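Probable transcriptional regulator (PDB 2HR3) probably binds DNA as a dimeric, winged-helix transcriptional regulator of the MarR family. Local coordinates at residues 48-53 with 91-96. Numbering follows the deposited sequence.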
ATOM      1  N   GLY A  48       4.255  17.070  -2.297  1.00 68.74           N
ATOM      2  CA  GLY A  48       4.827  18.238  -2.941  1.00 69.16           C
ATOM      3  C   GLY A  48       6.043  18.735  -2.214  1.00 69.18           C
ATOM      4  O   GLY A  48       6.634  19.742  -2.600  1.00 68.97           O
ATOM      5  N   GLY A  49       6.392  18.033  -1.141  1.00 69.05           N
ATOM      6  CA  GLY A  49       7.659  18.215  -0.511  1.00 69.34           C
ATOM      7  C   GLY A  49       7.843  19.367   0.447  1.00 70.18           C
ATOM      8  O   GLY A  49       8.997  19.555   0.863  1.00 71.41           O
ATOM      9  N   ASP A  50       6.792  20.161   0.776  1.00 69.82           N
ATOM     10  CA  ASP A  50       6.932  21.201   1.821  1.00 69.46           C
ATOM     11  C   ASP A  50       5.723  21.261   2.750  1.00 67.71           C
ATOM     12  O   ASP A  50       4.948  22.211   2.728  1.00 68.50           O
ATOM     13  CB  ASP A  50       7.216  22.560   1.205  1.00 70.33           C
ATOM     14  CG  ASP A  50       7.160  23.697   2.228  1.00 74.35           C
ATOM     15  OD1 ASP A  50       7.868  23.582   3.261  1.00 78.89           O
ATOM     16  OD2 ASP A  50       6.412  24.694   1.993  1.00 75.83           O
ATOM     17  N   VAL A  51       5.676  20.297   3.663  1.00 65.42           N
ATOM     18  CA  VAL A  51       4.470  19.837   4.314  1.00 62.74           C
ATOM     19  C   VAL A  51       4.539  19.843   5.828  1.00 59.99           C
ATOM     20  O   VAL A  51       5.567  19.588   6.417  1.00 57.45           O
ATOM     21  CB  VAL A  51       4.166  18.343   3.863  1.00 63.81           C
ATOM     22  CG1 VAL A  51       3.608  18.300   2.436  1.00 64.96           C
ATOM     23  CG2 VAL A  51       5.426  17.434   3.927  1.00 63.59           C
ATOM     24  N   THR A  52       3.399  20.103   6.465  1.00 59.08           N
ATOM     25  CA  THR A  52       3.284  20.013   7.916  1.00 57.64           C
ATOM     26  C   THR A  52       3.300  18.537   8.311  1.00 57.94           C
ATOM     27  O   THR A  52       2.753  17.668   7.592  1.00 57.74           O
ATOM     28  CB  THR A  52       1.952  20.698   8.506  1.00 56.96           C
ATOM     29  OG1 THR A  52       0.812  20.335   7.726  1.00 53.97           O
ATOM     30  CG2 THR A  52       2.034  22.216   8.504  1.00 56.02           C
ATOM     31  N   PRO A  53       3.873  18.247   9.474  1.00 57.84           N
ATOM     32  CA  PRO A  53       3.654  16.952  10.072  1.00 58.13           C
ATOM     33  C   PRO A  53       2.212  16.458  10.009  1.00 59.17           C
ATOM     34  O   PRO A  53       1.990  15.266   9.638  1.00 60.36           O
ATOM     35  CB  PRO A  53       4.102  17.172  11.511  1.00 57.75           C
ATOM     36  CG  PRO A  53       5.279  18.140  11.325  1.00 58.36           C
ATOM     37  CD  PRO A  53       4.771  19.087  10.292  1.00 57.82           C
ATOM     38  N   ARG A  91       4.304  27.568  12.354  1.00 62.81           N
ATOM     39  CA  ARG A  91       4.078  26.261  11.750  1.00 63.75           C
ATOM     40  C   ARG A  91       5.365  25.643  11.157  1.00 62.84           C
ATOM     41  O   ARG A  91       6.219  26.350  10.592  1.00 63.12           O
ATOM     42  CB  ARG A  91       2.950  26.335  10.679  1.00 64.30           C
ATOM     43  N   THR A  92       5.463  24.319  11.280  1.00 61.89           N
ATOM     44  CA  THR A  92       6.656  23.555  10.915  1.00 60.95           C
ATOM     45  C   THR A  92       6.378  22.671   9.692  1.00 60.18           C
ATOM     46  O   THR A  92       5.370  21.966   9.623  1.00 58.80           O
ATOM     47  CB  THR A  92       7.164  22.697  12.128  1.00 60.99           C
ATOM     48  OG1 THR A  92       8.188  23.420  12.831  1.00 62.22           O
ATOM     49  CG2 THR A  92       7.755  21.369  11.697  1.00 62.13           C
ATOM     50  N   ARG A  93       7.302  22.738   8.743  1.00 58.99           N
ATOM     51  CA  ARG A  93       7.170  22.155   7.464  1.00 58.78           C
ATOM     52  C   ARG A  93       8.420  21.302   7.232  1.00 58.43           C
ATOM     53  O   ARG A  93       9.511  21.686   7.628  1.00 58.68           O
ATOM     54  CB  ARG A  93       7.027  23.248   6.421  1.00 58.80           C
ATOM     55  CG  ARG A  93       6.082  24.361   6.863  1.00 62.85           C
ATOM     56  CD  ARG A  93       5.259  24.910   5.732  1.00 66.59           C
ATOM     57  NE  ARG A  93       4.385  23.866   5.205  1.00 70.00           N
ATOM     58  CZ  ARG A  93       3.321  24.099   4.453  1.00 69.89           C
ATOM     59  NH1 ARG A  93       3.002  25.345   4.123  1.00 71.14           N
ATOM     60  NH2 ARG A  93       2.582  23.092   4.034  1.00 69.36           N
ATOM     61  N   VAL A  94       8.240  20.129   6.636  1.00 57.37           N
ATOM     62  CA  VAL A  94       9.352  19.247   6.337  1.00 57.05           C
ATOM     63  C   VAL A  94       9.445  19.043   4.842  1.00 55.43           C
ATOM     64  O   VAL A  94       8.446  19.013   4.150  1.00 55.23           O
ATOM     65  CB  VAL A  94       9.303  17.862   7.107  1.00 57.57           C
ATOM     66  CG1 VAL A  94       9.412  18.139   8.660  1.00 58.14           C
ATOM     67  CG2 VAL A  94       8.054  17.094   6.798  1.00 56.59           C
ATOM     68  N   SER A  95      10.686  18.945   4.404  1.00 54.37           N
ATOM     69  CA  SER A  95      11.104  18.737   3.055  1.00 54.23           C
ATOM     70  C   SER A  95      12.160  17.644   2.917  1.00 53.80           C
ATOM     71  O   SER A  95      12.889  17.309   3.838  1.00 52.67           O
ATOM     72  CB  SER A  95      11.729  20.008   2.542  1.00 54.28           C
ATOM     73  OG  SER A  95      10.723  20.739   1.916  1.00 55.78           O
ATOM     74  N   LEU A  96      12.243  17.097   1.718  1.00 54.23           N
ATOM     75  CA  LEU A  96      13.324  16.214   1.422  1.00 54.16           C
ATOM     76  C   LEU A  96      14.574  17.075   1.314  1.00 53.72           C
ATOM     77  O   LEU A  96      14.552  18.159   0.709  1.00 52.27           O
ATOM     78  CB  LEU A  96      13.064  15.476   0.131  1.00 54.01           C
ATOM     79  CG  LEU A  96      11.920  14.455   0.112  1.00 54.91           C
ATOM     80  CD1 LEU A  96      12.356  13.347  -0.764  1.00 56.02           C
ATOM     81  CD2 LEU A  96      11.548  13.863   1.440  1.00 56.48           C
TER
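Val51 and Val94 pair as a single antiparallel bridge of the hydrogen-bonded kind, a compact example of how one residue of a loop can add an edge to a two-stranded sheet. Val51 N gives a nearly straight bond to Val94 O (3.1 Å, 171° at the hydrogen), and Val94 N returns one to Val51 O at 2.7 Å. Weaker CA-H...O contacts continue the seam, among them Thr52 CA to Thr92 O at 3.3 Å.

Among apolar groups, Val51 CG2 meets Val94 CG2 at 3.9 Å, the two side chains crossing at about a right angle while both also rest on Ile44 of helix 32-46. Pro53 sets its ring atoms CG and CD against Thr92 CG2.

Charge acts less directly. Bent at chi2 and chi3 (-143° and 64°), the chain of Arg93 brings its guanidinium over Asp50. Asp50 O lies over a face, 2.8 Å from Arg93 NH2 but badly angled for a hydrogen bond; Asp50 OD2, above the plane and offset toward the rim, makes a long, purely electrostatic salt bridge to Arg93 NE (3.9 Å).

Thr52 then caps helix 53-59 through OG1 to Glu55 N, while strand 93-96 also pairs with strand 80-83. In the winged-helix fold the first strand lines the wing hairpin this way, here reduced to a single bridge.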